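PDB 2ZWR: metallo-beta-lactamase superfamily protein from Thermus thermophilus, which binds metal ions, zinc among them, in a two-metal centre and is probably a hydrolase of the metallo-beta-lactamase superfamily. Local coordinates for residues L48-T53 and L70-Y75; L26-D31 and F57-A62; N14-E19 and V180-G185. All coordinates share one frame; numbering follows the deposited sequence.

Interaction 1 (L48-T53 and L70-Y75). With ZN (zinc ion), chain E.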
ATOM      1  N   LEU A  48       1.761  13.381   7.304  1.00 13.54           N
ATOM      2  CA  LEU A  48       0.587  13.880   8.011  1.00 13.27           C
ATOM      3  C   LEU A  48      -0.421  12.767   8.281  1.00 12.80           C
ATOM      4  O   LEU A  48      -1.366  12.940   9.046  1.00 13.26           O
ATOM      5  CB  LEU A  48      -0.086  14.997   7.198  1.00 13.50           C
ATOM      6  CG  LEU A  48       0.755  16.255   6.962  1.00 13.94           C
ATOM      7  CD1 LEU A  48      -0.049  17.309   6.227  1.00 14.96           C
ATOM      8  CD2 LEU A  48       1.321  16.796   8.278  1.00 14.49           C
ATOM      9  N   ALA A  49      -0.212  11.627   7.640  1.00 12.13           N
ATOM     10  CA  ALA A  49      -1.132  10.512   7.718  1.00 11.36           C
ATOM     11  C   ALA A  49      -0.457   9.254   7.198  1.00 10.62           C
ATOM     12  O   ALA A  49       0.512   9.321   6.448  1.00 10.79           O
ATOM     13  CB  ALA A  49      -2.409  10.819   6.891  1.00 11.25           C
ATOM     14  N   ILE A  50      -0.991   8.109   7.607  1.00 10.30           N
ATOM     15  CA  ILE A  50      -0.623   6.814   7.061  1.00  9.25           C
ATOM     16  C   ILE A  50      -1.772   6.359   6.152  1.00  9.51           C
ATOM     17  O   ILE A  50      -2.930   6.377   6.563  1.00  9.63           O
ATOM     18  CB  ILE A  50      -0.335   5.776   8.200  1.00  9.35           C
ATOM     19  CG1 ILE A  50       0.992   6.125   8.906  1.00  9.06           C
ATOM     20  CG2 ILE A  50      -0.328   4.331   7.645  1.00  8.05           C
ATOM     21  CD1 ILE A  50       1.334   5.305  10.164  1.00  8.73           C
ATOM     22  N   LEU A  51      -1.448   6.005   4.903  1.00  9.44           N
ATOM     23  CA  LEU A  51      -2.427   5.491   3.933  1.00  9.05           C
ATOM     24  C   LEU A  51      -2.087   4.024   3.658  1.00  8.33           C
ATOM     25  O   LEU A  51      -0.934   3.700   3.368  1.00  7.34           O
ATOM     26  CB  LEU A  51      -2.384   6.305   2.627  1.00  8.87           C
ATOM     27  CG  LEU A  51      -3.284   7.553   2.460  1.00 10.38           C
ATOM     28  CD1 LEU A  51      -3.264   8.508   3.654  1.00 10.03           C
ATOM     29  CD2 LEU A  51      -2.961   8.309   1.165  1.00  9.42           C
ATOM     30  N   LEU A  52      -3.086   3.148   3.770  1.00  7.78           N
ATOM     31  CA  LEU A  52      -2.871   1.706   3.573  1.00  7.73           C
ATOM     32  C   LEU A  52      -3.587   1.143   2.347  1.00  7.54           C
ATOM     33  O   LEU A  52      -4.814   1.217   2.256  1.00  7.25           O
ATOM     34  CB  LEU A  52      -3.254   0.909   4.834  1.00  6.50           C
ATOM     35  CG  LEU A  52      -2.565   1.276   6.160  1.00  7.31           C
ATOM     36  CD1 LEU A  52      -3.188   0.477   7.309  1.00  8.02           C
ATOM     37  CD2 LEU A  52      -1.043   1.068   6.107  1.00  5.60           C
ATOM     38  N   THR A  53      -2.805   0.583   1.416  1.00  7.93           N
ATOM     39  CA  THR A  53      -3.356  -0.122   0.253  1.00  7.89           C
ATOM     40  C   THR A  53      -4.135  -1.322   0.732  1.00  8.29           C
ATOM     41  O   THR A  53      -5.206  -1.617   0.209  1.00  8.48           O
ATOM     42  CB  THR A  53      -2.273  -0.597  -0.765  1.00  8.34           C
ATOM     43  OG1 THR A  53      -1.425  -1.585  -0.151  1.00  5.94           O
ATOM     44  CG2 THR A  53      -1.453   0.584  -1.321  1.00  6.47           C
ATOM     45  N   LEU A  70       3.874  10.112  16.452  1.00 12.02           N
ATOM     46  CA  LEU A  70       3.407  11.250  15.651  1.00 11.62           C
ATOM     47  C   LEU A  70       1.883  11.470  15.585  1.00 11.30           C
ATOM     48  O   LEU A  70       1.422  12.361  14.864  1.00 10.58           O
ATOM     49  CB  LEU A  70       4.004  11.167  14.232  1.00 11.89           C
ATOM     50  CG  LEU A  70       5.530  11.343  14.094  1.00 12.30           C
ATOM     51  CD1 LEU A  70       6.000  10.891  12.720  1.00 11.11           C
ATOM     52  CD2 LEU A  70       5.960  12.795  14.368  1.00 11.13           C
ATOM     53  N   ASP A  71       1.111  10.689  16.342  1.00 11.28           N
ATOM     54  CA  ASP A  71      -0.359  10.786  16.337  1.00 12.41           C
ATOM     55  C   ASP A  71      -0.941  10.735  14.911  1.00 12.28           C
ATOM     56  O   ASP A  71      -1.856  11.490  14.581  1.00 13.06           O
ATOM     57  CB  ASP A  71      -0.835  12.073  17.046  1.00 12.27           C
ATOM     58  CG  ASP A  71      -0.552  12.074  18.549  1.00 14.61           C
ATOM     59  OD1 ASP A  71      -0.840  13.103  19.206  1.00 16.71           O
ATOM     60  OD2 ASP A  71      -0.052  11.061  19.086  1.00 15.59           O
ATOM     61  N   LEU A  72      -0.389   9.873  14.064  1.00 12.38           N
ATOM     62  CA  LEU A  72      -0.785   9.826  12.649  1.00 12.30           C
ATOM     63  C   LEU A  72      -2.138   9.152  12.496  1.00 11.87           C
ATOM     64  O   LEU A  72      -2.349   8.058  13.038  1.00 11.89           O
ATOM     65  CB  LEU A  72       0.258   9.093  11.790  1.00 12.15           C
ATOM     66  CG  LEU A  72       1.662   9.688  11.653  1.00 13.80           C
ATOM     67  CD1 LEU A  72       2.655   8.688  11.049  1.00 15.07           C
ATOM     68  CD2 LEU A  72       1.642  10.959  10.838  1.00 15.57           C
ATOM     69  N   PRO A  73      -3.074   9.817  11.795  1.00 11.48           N
ATOM     70  CA  PRO A  73      -4.270   9.095  11.374  1.00 11.20           C
ATOM     71  C   PRO A  73      -3.902   8.003  10.370  1.00 10.72           C
ATOM     72  O   PRO A  73      -2.972   8.177   9.570  1.00  9.95           O
ATOM     73  CB  PRO A  73      -5.143  10.175  10.717  1.00 11.22           C
ATOM     74  CG  PRO A  73      -4.253  11.288  10.394  1.00 11.47           C
ATOM     75  CD  PRO A  73      -3.097  11.232  11.378  1.00 11.96           C
ATOM     76  N   VAL A  74      -4.619   6.879  10.454  1.00 10.38           N
ATOM     77  CA  VAL A  74      -4.406   5.728   9.593  1.00  9.29           C
ATOM     78  C   VAL A  74      -5.643   5.518   8.747  1.00  9.49           C
ATOM     79  O   VAL A  74      -6.732   5.331   9.278  1.00  9.66           O
ATOM     80  CB  VAL A  74      -4.109   4.440  10.408  1.00  9.43           C
ATOM     81  CG1 VAL A  74      -3.920   3.251   9.478  1.00  8.50           C
ATOM     82  CG2 VAL A  74      -2.872   4.628  11.274  1.00  8.11           C
ATOM     83  N   TYR A  75      -5.463   5.554   7.426  1.00  9.67           N
ATOM     84  CA  TYR A  75      -6.545   5.368   6.477  1.00  9.38           C
ATOM     85  C   TYR A  75      -6.522   3.944   5.924  1.00  9.61           C
ATOM     86  O   TYR A  75      -5.496   3.488   5.393  1.00  8.90           O
ATOM     87  CB  TYR A  75      -6.431   6.392   5.335  1.00  9.83           C
ATOM     88  CG  TYR A  75      -6.802   7.794   5.751  1.00 10.46           C
ATOM     89  CD1 TYR A  75      -8.085   8.284   5.528  1.00 10.26           C
ATOM     90  CD2 TYR A  75      -5.874   8.621   6.399  1.00 10.97           C
ATOM     91  CE1 TYR A  75      -8.440   9.582   5.921  1.00 11.44           C
ATOM     92  CE2 TYR A  75      -6.213   9.902   6.811  1.00 11.19           C
ATOM     93  CZ  TYR A  75      -7.498  10.377   6.565  1.00 11.63           C
ATOM     94  OH  TYR A  75      -7.836  11.646   6.958  1.00 12.43           O
TER
HETATM   95 ZN    ZN E 210       0.296  11.008  21.043  1.00 19.95          ZN

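Interaction 2 (L26-D31 and F57-A62). With ZN (zinc ion), chain C; ZN (zinc ion), chain G.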
ATOM      1  N   LEU A  26       2.616   8.847   4.196  1.00 12.22           N
ATOM      2  CA  LEU A  26       3.362   7.621   4.238  1.00 11.17           C
ATOM      3  C   LEU A  26       2.445   6.444   3.899  1.00 10.56           C
ATOM      4  O   LEU A  26       1.478   6.180   4.615  1.00 10.41           O
ATOM      5  CB  LEU A  26       3.981   7.462   5.626  1.00 10.84           C
ATOM      6  CG  LEU A  26       4.764   6.185   5.909  1.00 11.07           C
ATOM      7  CD1 LEU A  26       5.865   5.978   4.888  1.00  7.86           C
ATOM      8  CD2 LEU A  26       5.297   6.260   7.339  1.00 10.72           C
ATOM      9  N   ILE A  27       2.761   5.761   2.795  1.00  9.77           N
ATOM     10  CA  ILE A  27       2.000   4.608   2.302  1.00  8.80           C
ATOM     11  C   ILE A  27       2.619   3.276   2.738  1.00  8.56           C
ATOM     12  O   ILE A  27       3.789   3.010   2.450  1.00  8.32           O
ATOM     13  CB  ILE A  27       1.886   4.641   0.744  1.00  8.90           C
ATOM     14  CG1 ILE A  27       1.152   5.906   0.286  1.00  9.11           C
ATOM     15  CG2 ILE A  27       1.214   3.370   0.190  1.00  8.59           C
ATOM     16  CD1 ILE A  27       1.125   6.110  -1.238  1.00  7.97           C
ATOM     17  N   ASP A  28       1.817   2.444   3.409  1.00  8.12           N
ATOM     18  CA  ASP A  28       2.195   1.072   3.821  1.00  7.84           C
ATOM     19  C   ASP A  28       3.516   0.955   4.634  1.00  8.16           C
ATOM     20  O   ASP A  28       4.463   0.281   4.188  1.00  8.33           O
ATOM     21  CB  ASP A  28       2.269   0.122   2.612  1.00  7.76           C
ATOM     22  CG  ASP A  28       0.936  -0.068   1.901  1.00  8.10           C
ATOM     23  OD1 ASP A  28      -0.092   0.481   2.344  1.00  8.91           O
ATOM     24  OD2 ASP A  28       0.927  -0.792   0.877  1.00  7.55           O
ATOM     25  N   PRO A  29       3.578   1.573   5.832  1.00  7.76           N
ATOM     26  CA  PRO A  29       4.779   1.387   6.672  1.00  7.78           C
ATOM     27  C   PRO A  29       4.814  -0.027   7.268  1.00  8.13           C
ATOM     28  O   PRO A  29       4.284  -0.244   8.352  1.00  7.92           O
ATOM     29  CB  PRO A  29       4.590   2.421   7.789  1.00  7.28           C
ATOM     30  CG  PRO A  29       3.088   2.632   7.863  1.00  7.47           C
ATOM     31  CD  PRO A  29       2.564   2.432   6.477  1.00  7.28           C
ATOM     32  N   GLY A  30       5.449  -0.961   6.556  1.00  8.35           N
ATOM     33  CA  GLY A  30       5.338  -2.385   6.838  1.00  9.14           C
ATOM     34  C   GLY A  30       6.170  -2.947   7.978  1.00 10.21           C
ATOM     35  O   GLY A  30       5.773  -3.924   8.632  1.00 10.49           O
ATOM     36  N   ASP A  31       7.317  -2.329   8.221  1.00 10.66           N
ATOM     37  CA  ASP A  31       8.253  -2.807   9.210  1.00 11.79           C
ATOM     38  C   ASP A  31       9.381  -1.806   9.367  1.00 11.99           C
ATOM     39  O   ASP A  31       9.439  -0.801   8.647  1.00 11.29           O
ATOM     40  CB  ASP A  31       8.816  -4.165   8.763  1.00 12.59           C
ATOM     41  CG  ASP A  31       9.300  -5.006   9.917  1.00 13.82           C
ATOM     42  OD1 ASP A  31       9.194  -4.562  11.073  1.00 17.36           O
ATOM     43  OD2 ASP A  31       9.803  -6.110   9.670  1.00 18.72           O
ATOM     44  N   PHE A  57      -0.066  -8.162   7.175  1.00  8.49           N
ATOM     45  CA  PHE A  57       0.901  -7.793   8.208  1.00  8.77           C
ATOM     46  C   PHE A  57       2.199  -7.163   7.695  1.00  8.88           C
ATOM     47  O   PHE A  57       2.804  -6.343   8.399  1.00  9.89           O
ATOM     48  CB  PHE A  57       1.184  -8.971   9.156  1.00  8.81           C
ATOM     49  CG  PHE A  57       2.040 -10.084   8.559  1.00  8.67           C
ATOM     50  CD1 PHE A  57       1.451 -11.271   8.130  1.00  8.54           C
ATOM     51  CD2 PHE A  57       3.433  -9.969   8.490  1.00  9.76           C
ATOM     52  CE1 PHE A  57       2.223 -12.321   7.601  1.00  9.57           C
ATOM     53  CE2 PHE A  57       4.221 -11.014   7.962  1.00  9.17           C
ATOM     54  CZ  PHE A  57       3.612 -12.189   7.518  1.00  8.86           C
ATOM     55  N   ASP A  58       2.630  -7.534   6.486  1.00  8.61           N
ATOM     56  CA  ASP A  58       3.857  -6.963   5.912  1.00  8.55           C
ATOM     57  C   ASP A  58       3.690  -5.509   5.466  1.00  8.24           C
ATOM     58  O   ASP A  58       4.667  -4.857   5.086  1.00  8.33           O
ATOM     59  CB  ASP A  58       4.425  -7.847   4.780  1.00  8.57           C
ATOM     60  CG  ASP A  58       3.425  -8.087   3.650  1.00  9.28           C
ATOM     61  OD1 ASP A  58       2.264  -8.450   3.922  1.00  9.88           O
ATOM     62  OD2 ASP A  58       3.806  -7.912   2.479  1.00  8.41           O
ATOM     63  N   HIS A  59       2.464  -4.994   5.535  1.00  8.13           N
ATOM     64  CA  HIS A  59       2.185  -3.611   5.153  1.00  8.21           C
ATOM     65  C   HIS A  59       1.876  -2.707   6.348  1.00  8.45           C
ATOM     66  O   HIS A  59       1.783  -1.486   6.196  1.00  8.35           O
ATOM     67  CB  HIS A  59       1.066  -3.564   4.091  1.00  8.02           C
ATOM     68  CG  HIS A  59       1.479  -4.160   2.777  1.00  7.63           C
ATOM     69  ND1 HIS A  59       1.802  -3.394   1.676  1.00  7.08           N
ATOM     70  CD2 HIS A  59       1.680  -5.446   2.411  1.00  7.61           C
ATOM     71  CE1 HIS A  59       2.171  -4.183   0.685  1.00  6.95           C
ATOM     72  NE2 HIS A  59       2.116  -5.433   1.107  1.00  7.83           N
ATOM     73  N   VAL A  60       1.736  -3.300   7.537  1.00  8.89           N
ATOM     74  CA  VAL A  60       1.247  -2.557   8.725  1.00  8.74           C
ATOM     75  C   VAL A  60       2.109  -2.716   9.993  1.00  9.21           C
ATOM     76  O   VAL A  60       1.769  -2.180  11.056  1.00  9.67           O
ATOM     77  CB  VAL A  60      -0.246  -2.911   9.059  1.00  8.99           C
ATOM     78  CG1 VAL A  60      -1.177  -2.606   7.865  1.00  7.94           C
ATOM     79  CG2 VAL A  60      -0.379  -4.381   9.497  1.00  7.02           C
ATOM     80  N   GLY A  61       3.230  -3.425   9.883  1.00  9.75           N
ATOM     81  CA  GLY A  61       4.087  -3.713  11.041  1.00  9.69           C
ATOM     82  C   GLY A  61       4.770  -2.531  11.731  1.00 10.34           C
ATOM     83  O   GLY A  61       5.260  -2.676  12.859  1.00 10.44           O
ATOM     84  N   ALA A  62       4.819  -1.374  11.057  1.00  9.75           N
ATOM     85  CA  ALA A  62       5.426  -0.164  11.609  1.00  9.59           C
ATOM     86  C   ALA A  62       4.391   0.895  11.922  1.00  9.68           C
ATOM     87  O   ALA A  62       4.737   1.993  12.346  1.00 10.05           O
ATOM     88  CB  ALA A  62       6.463   0.402  10.654  1.00  9.68           C
TER
HETATM   89 ZN    ZN C 208       2.592  -7.420   0.567  1.00 11.99          ZN
HETATM   90 ZN    ZN G 212      10.173  -5.670  12.633  1.00 35.97          ZN
HETATM   91  O   HOH W   1       5.535  -6.596   9.041  1.00 11.34           O
HETATM   92  O   HOH W   2      11.834  -6.253  11.502  1.00 18.88           O
HETATM   93  O   HOH W   3       1.348  -8.632   1.356  1.00 14.02           O

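Interaction 3 (N14-E19 and V180-G185). With ZN (zinc ion), chain C.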
ATOM      1  N   ASN A  14       7.458  -2.665   0.033  1.00 11.56           N
ATOM      2  CA  ASN A  14       7.767  -1.261  -0.282  1.00 11.54           C
ATOM      3  C   ASN A  14       6.816  -0.240   0.375  1.00 11.27           C
ATOM      4  O   ASN A  14       5.603  -0.212   0.076  1.00 11.08           O
ATOM      5  CB  ASN A  14       7.778  -1.003  -1.806  1.00 11.39           C
ATOM      6  CG  ASN A  14       8.684  -1.966  -2.586  1.00 12.84           C
ATOM      7  OD1 ASN A  14       8.346  -2.362  -3.706  1.00 13.62           O
ATOM      8  ND2 ASN A  14       9.833  -2.326  -2.015  1.00 11.62           N
ATOM      9  N   ALA A  15       7.384   0.603   1.240  1.00 10.37           N
ATOM     10  CA  ALA A  15       6.712   1.794   1.754  1.00 10.48           C
ATOM     11  C   ALA A  15       7.028   2.995   0.863  1.00 10.38           C
ATOM     12  O   ALA A  15       8.062   3.020   0.200  1.00 10.70           O
ATOM     13  CB  ALA A  15       7.148   2.087   3.188  1.00  9.94           C
ATOM     14  N   TYR A  16       6.142   3.984   0.845  1.00  9.57           N
ATOM     15  CA  TYR A  16       6.363   5.184   0.049  1.00  9.36           C
ATOM     16  C   TYR A  16       6.069   6.410   0.882  1.00  9.48           C
ATOM     17  O   TYR A  16       4.952   6.571   1.382  1.00  9.61           O
ATOM     18  CB  TYR A  16       5.512   5.180  -1.246  1.00  8.98           C
ATOM     19  CG  TYR A  16       5.842   4.020  -2.177  1.00  8.92           C
ATOM     20  CD1 TYR A  16       6.868   4.124  -3.124  1.00  8.65           C
ATOM     21  CD2 TYR A  16       5.156   2.811  -2.083  1.00  7.87           C
ATOM     22  CE1 TYR A  16       7.198   3.043  -3.964  1.00  8.66           C
ATOM     23  CE2 TYR A  16       5.480   1.728  -2.918  1.00  9.29           C
ATOM     24  CZ  TYR A  16       6.500   1.857  -3.852  1.00  8.94           C
ATOM     25  OH  TYR A  16       6.811   0.793  -4.677  1.00  9.76           O
ATOM     26  N   LEU A  17       7.091   7.245   1.056  1.00  9.86           N
ATOM     27  CA  LEU A  17       6.940   8.570   1.631  1.00 10.60           C
ATOM     28  C   LEU A  17       6.770   9.535   0.465  1.00 11.41           C
ATOM     29  O   LEU A  17       7.662   9.703  -0.356  1.00 11.40           O
ATOM     30  CB  LEU A  17       8.151   8.937   2.495  1.00  9.95           C
ATOM     31  CG  LEU A  17       8.164  10.320   3.166  1.00 11.04           C
ATOM     32  CD1 LEU A  17       7.012  10.503   4.173  1.00  8.80           C
ATOM     33  CD2 LEU A  17       9.536  10.601   3.826  1.00 10.42           C
ATOM     34  N   VAL A  18       5.597  10.142   0.384  1.00 12.78           N
ATOM     35  CA  VAL A  18       5.198  10.891  -0.800  1.00 14.26           C
ATOM     36  C   VAL A  18       4.852  12.314  -0.388  1.00 15.40           C
ATOM     37  O   VAL A  18       4.027  12.522   0.508  1.00 15.26           O
ATOM     38  CB  VAL A  18       3.953  10.252  -1.491  1.00 14.08           C
ATOM     39  CG1 VAL A  18       3.571  11.024  -2.755  1.00 13.84           C
ATOM     40  CG2 VAL A  18       4.196   8.763  -1.799  1.00 14.08           C
ATOM     41  N   GLU A  19       5.480  13.284  -1.041  1.00 16.81           N
ATOM     42  CA  GLU A  19       5.115  14.684  -0.851  1.00 19.37           C
ATOM     43  C   GLU A  19       3.937  14.996  -1.765  1.00 19.39           C
ATOM     44  O   GLU A  19       4.041  14.871  -2.969  1.00 19.73           O
ATOM     45  CB  GLU A  19       6.301  15.620  -1.133  1.00 18.85           C
ATOM     46  CG  GLU A  19       6.055  17.077  -0.682  1.00 21.63           C
ATOM     47  CD  GLU A  19       7.316  17.961  -0.688  1.00 22.45           C
ATOM     48  OE1 GLU A  19       8.346  17.574  -1.300  1.00 25.84           O
ATOM     49  OE2 GLU A  19       7.267  19.056  -0.073  1.00 27.66           O
ATOM     50  N   VAL A 180       3.834   2.596 -11.962  1.00 13.23           N
ATOM     51  CA  VAL A 180       3.324   1.727 -10.901  1.00 12.56           C
ATOM     52  C   VAL A 180       4.359   1.629  -9.775  1.00 12.14           C
ATOM     53  O   VAL A 180       5.518   1.292 -10.008  1.00 11.47           O
ATOM     54  CB  VAL A 180       2.976   0.316 -11.447  1.00 12.70           C
ATOM     55  CG1 VAL A 180       2.595  -0.655 -10.316  1.00 12.92           C
ATOM     56  CG2 VAL A 180       1.872   0.396 -12.510  1.00 11.96           C
ATOM     57  N   HIS A 181       3.931   1.974  -8.564  1.00 12.25           N
ATOM     58  CA  HIS A 181       4.735   1.797  -7.358  1.00 11.84           C
ATOM     59  C   HIS A 181       4.076   0.682  -6.536  1.00 11.27           C
ATOM     60  O   HIS A 181       3.110   0.935  -5.815  1.00 10.79           O
ATOM     61  CB  HIS A 181       4.804   3.093  -6.554  1.00 11.95           C
ATOM     62  CG  HIS A 181       5.168   4.299  -7.363  1.00 14.30           C
ATOM     63  ND1 HIS A 181       6.470   4.625  -7.674  1.00 16.64           N
ATOM     64  CD2 HIS A 181       4.397   5.272  -7.901  1.00 15.65           C
ATOM     65  CE1 HIS A 181       6.482   5.740  -8.385  1.00 17.32           C
ATOM     66  NE2 HIS A 181       5.237   6.151  -8.537  1.00 16.10           N
ATOM     67  N   PRO A 182       4.580  -0.568  -6.672  1.00 10.95           N
ATOM     68  CA  PRO A 182       3.926  -1.729  -6.061  1.00 10.44           C
ATOM     69  C   PRO A 182       4.394  -2.032  -4.631  1.00 10.40           C
ATOM     70  O   PRO A 182       5.394  -1.467  -4.161  1.00 10.02           O
ATOM     71  CB  PRO A 182       4.325  -2.876  -6.998  1.00 10.69           C
ATOM     72  CG  PRO A 182       5.731  -2.495  -7.468  1.00 10.94           C
ATOM     73  CD  PRO A 182       5.798  -0.959  -7.423  1.00 10.73           C
ATOM     74  N   GLY A 183       3.674  -2.931  -3.959  1.00  9.90           N
ATOM     75  CA  GLY A 183       4.001  -3.332  -2.594  1.00 10.04           C
ATOM     76  C   GLY A 183       5.258  -4.178  -2.443  1.00  9.83           C
ATOM     77  O   GLY A 183       5.790  -4.278  -1.345  1.00 10.35           O
ATOM     78  N   HIS A 184       5.711  -4.804  -3.529  1.00  9.66           N
ATOM     79  CA  HIS A 184       6.937  -5.628  -3.543  1.00 10.09           C
ATOM     80  C   HIS A 184       7.648  -5.512  -4.889  1.00 10.28           C
ATOM     81  O   HIS A 184       7.005  -5.370  -5.918  1.00 10.14           O
ATOM     82  CB  HIS A 184       6.635  -7.116  -3.257  1.00  9.88           C
ATOM     83  CG  HIS A 184       5.820  -7.337  -2.020  1.00 10.12           C
ATOM     84  ND1 HIS A 184       6.389  -7.591  -0.790  1.00  9.52           N
ATOM     85  CD2 HIS A 184       4.481  -7.297  -1.816  1.00  8.96           C
ATOM     86  CE1 HIS A 184       5.436  -7.708   0.119  1.00  9.60           C
ATOM     87  NE2 HIS A 184       4.267  -7.534  -0.478  1.00  8.22           N
ATOM     88  N   GLY A 185       8.973  -5.605  -4.872  1.00 11.09           N
ATOM     89  CA  GLY A 185       9.764  -5.605  -6.093  1.00 12.12           C
ATOM     90  C   GLY A 185       9.915  -4.219  -6.698  1.00 12.69           C
ATOM     91  O   GLY A 185       9.540  -3.228  -6.067  1.00 12.51           O
TER
HETATM   92 ZN    ZN C 208       2.592  -7.420   0.567  1.00 11.99          ZN
HETATM   93  O   HOH W   3       1.348  -8.632   1.356  1.00 14.02           O

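Interaction 1 (L48-T53 and L70-Y75)
Tyr-75 N donates the central backbone hydrogen bond of this parallel strand pair to Ile-50 O at 2.8 Å. On either side, Ile-50 N meets Pro-73 O in a nearly straight bond (178°), and Leu-52 N reaches Tyr-75 O with a more bent one. The packing is tightest on the face that carries Ile-50 and Val-74. There the Leu-72 side chain crosses that of Ile-50 at about a right angle, its CD1 3.7 Å from Ile-50 CG1. With CG1 anti to its backbone N (chi1 179°), Val-74 brings that methyl to 3.6 Å from Leu-52 CD1. Val-63 and Val-67 of helix 63-70 press on Val-74 and Leu-66 on Leu-72, because strand 50-51, helix 63-70 and strand 74-76 form a beta-alpha-beta unit whose helix packs over this face. Between the two segments the other face makes fewer and slightly longer side-chain contacts: Leu-51 lies alongside Tyr-75, its CD1 3.8 Å from Tyr-75 CD2, Leu-114 of strand 113-114 touches both, and Ala-49 CB comes to the ring edge at Tyr-75 CE2 (3.9 Å). The hydroxyl of this partly exposed ring is hydrogen-bonded to Arg-106. Toward solvent the contact thins to exposed Leu-48, whose main-chain O lies 3.4 Å from Pro-73 CD. On the other segment exposed Asp-71, the first residue past helix 63-70, does not touch 48-53 and binds a zinc ion through OD2.

Interaction 2 (L26-D31 and F57-A62)
The carboxylate of Asp-28 and the imidazole of His-59 stand almost perpendicular, their planes 87° apart. His-59 ND1 donates to Asp-28 OD2 at 2.9 Å, approaching that oxygen from above the carboxylate plane, and the bond is bent to 148°. The carboxylate meets the ring at its edge, with OD2 tilted a little out of the ring plane, and OD2 also takes a hydrogen bond with Thr-53. Holding ND1 in this way limits rotation of the imidazole while the other ring nitrogen, NE2, binds a zinc ion at 2.1 Å. The negative charge of Asp-28 would probably strengthen the ring as a metal ligand. Asp-58 comes to the same zinc by another route: CG lies between its backbone N and carbonyl carbon (chi1 57°), and OD2 binds at 2.3 Å, while OD1 accepts a hydrogen bond from the metal-bound water.

Behind these ligands the two loops lie backbone to backbone. Gly-30 CA makes a close CA-H...O contact with Asp-58 O (3.1 Å). Ala-62 N donates to Pro-29 O at 3.0 Å, and the methyl of Ala-62 faces Pro-29 CB at 4.0 Å. A water donates to both Gly-30 O and Phe-57 O. Asp-28, a second-shell aspartate behind His-59 of the HxHxDH loop, belongs to the dinuclear metal site of the metallo-beta-lactamase fold, where Asp-144 and His-184 complete this zinc's shell.

Interaction 3 (N14-E19 and V180-G185)
Strand 13-20 of one sheet meets the metal-ligand loop that follows strand 179-182 of the other, a bridge across the two-sheet core of the metallo-beta-lactamase fold. The loop carries His-184, whose NE2 binds zinc at 2.0 Å together with Asp-58, His-59, Asp-144 and a water; its ND1 is hydrogen-bonded to Gln-12 O, just before the strand. Next to this ligand, Asn-14 N donates to Gly-183 O at 2.7 Å, a fairly straight bond that meets the oxygen from above the carbonyl plane.

Tyr-16 makes the other large part of the contact. CG anti to its carbonyl carbon (chi1 -62°) sends the ring toward residues 181 and 182. His-181 CB lies over one ring face, 3.8 Å from the centroid and offset toward the rim, in a CH-pi contact. The imidazole forms an offset edge-to-face pair with the tyrosine, its edge toward the phenol face, centroids 5.5 Å apart and planes at 63°. Phe-141 stacks on His-181 and meets Tyr-16 edge-to-face, and Gln-139 OE1 is hydrogen-bonded to His-181 NE2. At the tip of the phenol, Tyr-16 OH donates to Pro-182 O at 2.7 Å, in the carbonyl plane and on a lone pair.

Interactions 1 and 2 cross along the chain, their segments alternating, and both fall between the two ends that interaction 3 brings together, 161 residues apart. Strands 13-20, 23-27, 50-51 and 74-76 are consecutive neighbours in one six-stranded mixed sheet, so all three contacts reach it; interaction 3 also reaches the second sheet through strand 179-182. Interaction 2 is centred about 11 Å from the centres of the other two. The centres of interactions 1 and 3 lie about 15 Å apart, and these contacts do not touch (nearest atoms about 6 Å). Interactions 2 and 3 share one zinc ion and its water, so ligands distant in sequence converge where loops leave the two sheets.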